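Local structure of D-aminopeptidase (Burkholderia sp. LK4, 5TZB) at residues T34-A40 against T200-V204. The protein probably hydrolyses peptides and amides to release N-terminal beta-amino acids, as a beta-aminopeptidase of the Ntn-hydrolase type belonging to peptidase family S58. Numbering follows the deposited sequence.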
loop_
_atom_site.group_PDB
_atom_site.type_symbol
_atom_site.label_atom_id
_atom_site.label_comp_id
_atom_site.label_asym_id
_atom_site.label_seq_id
_atom_site.Cartn_x
_atom_site.Cartn_y
_atom_site.Cartn_z
ATOM N N THR C 34 -6.513 -11.662 -29.808
ATOM C CA THR C 34 -5.691 -11.758 -31.017
ATOM C C THR C 34 -4.320 -11.093 -30.874
ATOM O O THR C 34 -4.224 -9.917 -30.538
ATOM C CB THR C 34 -6.425 -11.152 -32.222
ATOM O OG1 THR C 34 -7.664 -11.845 -32.401
ATOM C CG2 THR C 34 -5.592 -11.293 -33.496
ATOM N N PRO C 35 -3.247 -11.846 -31.147
ATOM C CA PRO C 35 -1.910 -11.277 -30.972
ATOM C C PRO C 35 -1.578 -10.204 -32.002
ATOM O O PRO C 35 -2.178 -10.167 -33.074
ATOM C CB PRO C 35 -0.979 -12.490 -31.147
ATOM C CG PRO C 35 -1.767 -13.489 -31.924
ATOM C CD PRO C 35 -3.225 -13.239 -31.636
ATOM N N GLY C 36 -0.633 -9.334 -31.654
ATOM C CA GLY C 36 -0.078 -8.367 -32.583
ATOM C C GLY C 36 0.861 -9.081 -33.545
ATOM O O GLY C 36 1.032 -10.309 -33.471
ATOM N N ARG C 37 1.478 -8.303 -34.429
ATOM C CA ARG C 37 2.297 -8.821 -35.518
ATOM C C ARG C 37 3.443 -9.744 -35.075
ATOM O O ARG C 37 3.647 -10.813 -35.652
ATOM C CB ARG C 37 2.888 -7.657 -36.302
ATOM C CG ARG C 37 3.858 -8.087 -37.387
ATOM C CD ARG C 37 4.258 -6.898 -38.235
ATOM N NE ARG C 37 5.468 -7.180 -39.001
ATOM C CZ ARG C 37 6.219 -6.247 -39.578
ATOM N NH1 ARG C 37 5.914 -4.962 -39.433
ATOM N NH2 ARG C 37 7.299 -6.600 -40.267
ATOM N N PHE C 38 4.201 -9.327 -34.066
ATOM C CA PHE C 38 5.326 -10.145 -33.614
ATOM C C PHE C 38 4.943 -11.081 -32.469
ATOM O O PHE C 38 5.724 -11.968 -32.095
ATOM C CB PHE C 38 6.500 -9.257 -33.175
ATOM C CG PHE C 38 6.943 -8.272 -34.216
ATOM C CD1 PHE C 38 7.476 -8.710 -35.416
ATOM C CD2 PHE C 38 6.851 -6.907 -33.981
ATOM C CE1 PHE C 38 7.892 -7.803 -36.376
ATOM C CE2 PHE C 38 7.261 -5.992 -34.935
ATOM C CZ PHE C 38 7.784 -6.444 -36.138
ATOM N N ASN C 39 3.723 -10.905 -31.956
ATOM C CA ASN C 39 3.302 -11.542 -30.714
ATOM C C ASN C 39 4.373 -11.345 -29.647
ATOM O O ASN C 39 4.947 -12.314 -29.137
ATOM C CB ASN C 39 3.004 -13.031 -30.914
ATOM C CG ASN C 39 2.264 -13.628 -29.727
ATOM O OD1 ASN C 39 1.723 -12.893 -28.895
ATOM N ND2 ASN C 39 2.232 -14.952 -29.644
ATOM N N ALA C 40 4.674 -10.078 -29.358
ATOM C CA ALA C 40 5.753 -9.725 -28.444
ATOM C C ALA C 40 5.522 -8.325 -27.900
ATOM O O ALA C 40 4.696 -7.583 -28.426
ATOM C CB ALA C 40 7.111 -9.823 -29.150
ATOM N N THR C 200 7.559 -13.806 -24.196
ATOM C CA THR C 200 6.874 -12.571 -24.576
ATOM C C THR C 200 5.611 -12.856 -25.393
ATOM O O THR C 200 5.490 -13.911 -26.009
ATOM C CB THR C 200 7.822 -11.649 -25.370
ATOM O OG1 THR C 200 7.233 -10.358 -25.520
ATOM C CG2 THR C 200 8.120 -12.227 -26.756
ATOM N N ALA C 201 4.669 -11.922 -25.373
ATOM C CA ALA C 201 3.421 -12.050 -26.127
ATOM C C ALA C 201 2.702 -10.705 -26.162
ATOM O O ALA C 201 3.054 -9.785 -25.422
ATOM C CB ALA C 201 2.504 -13.117 -25.516
ATOM N N SER C 202 1.699 -10.601 -27.027
ATOM C CA SER C 202 0.898 -9.393 -27.123
ATOM C C SER C 202 -0.540 -9.673 -27.518
ATOM O O SER C 202 -0.874 -10.762 -28.015
ATOM C CB SER C 202 1.523 -8.422 -28.127
ATOM O OG SER C 202 1.395 -8.928 -29.441
ATOM N N ARG C 203 -1.386 -8.672 -27.303
ATOM C CA ARG C 203 -2.781 -8.709 -27.726
ATOM C C ARG C 203 -3.158 -7.352 -28.307
ATOM O O ARG C 203 -2.735 -6.303 -27.796
ATOM C CB ARG C 203 -3.698 -9.046 -26.550
ATOM C CG ARG C 203 -3.537 -10.442 -25.987
ATOM C CD ARG C 203 -4.076 -11.502 -26.928
ATOM N NE ARG C 203 -4.058 -12.841 -26.335
ATOM C CZ ARG C 203 -3.018 -13.668 -26.380
ATOM N NH1 ARG C 203 -1.899 -13.298 -26.994
ATOM N NH2 ARG C 203 -3.094 -14.874 -25.819
ATOM N N VAL C 204 -3.970 -7.367 -29.357
ATOM C CA VAL C 204 -4.458 -6.132 -29.955
ATOM C C VAL C 204 -5.963 -6.051 -29.738
ATOM O O VAL C 204 -6.686 -6.973 -30.095
ATOM C CB VAL C 204 -4.162 -6.074 -31.478
ATOM C CG1 VAL C 204 -4.718 -4.790 -32.083
ATOM C CG2 VAL C 204 -2.663 -6.192 -31.760
HETATM O O HOH W 1 -7.234 -9.301 -28.702
#
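S202 OG is held by two partners, the backbone N-H of G36 and the carboxylate of D43, where the loop 34-40 closes over strand 197-204. Within this chain that strand pairs only with 213-220, at an edge of the larger mixed sheet, in a fold consistent with the layered alpha-beta-beta-alpha arrangement of Ntn hydrolases. G36 N lies 3.0 Å from S202 OG, with a moderately bent 145° angle at hydrogen; D43 also binds the backbone N of F38 and A40. The serine torsion accounts for this reach, setting OG between its own N and carbonyl carbon, while the CA–CB bond points at the loop. N39 N bonds G36 O and closes a type I beta-turn, G36-N39.

At the same serine the roles reverse, and a loop side chain serves the strand. N39 OD1 accepts from S202 N at 3.0 Å, the donor tilted 20° from the carbonyl plane. Holding CG anti to the backbone N (chi1 -167°) carries the amide group to the strand, where OD1 also touches A201 CB; ND2 bonds E347 of helix 331-355. R203 NH1 lies 2.9 Å from S202 O, which is close to the guanidinium plane, and salt bridges join NE to E343 and NH1 to E347. The loop before strand 48-56 is thus tied across the edge strand to this helix.

Towards T34, V204 N reaches T34 O at 2.8 Å, and one water spans T34 N and V204 O. Van der Waals contacts complete the fit: A40 CB makes an apolar contact with T200 CG2 at 3.5 Å, while T200 OG1, 3.3 Å from A40 CA, bonds A216 and I41. Beside the serine bond, V204 CG2 presses on G36 CA at 3.5 Å, tighter than usual carbon–carbon contact.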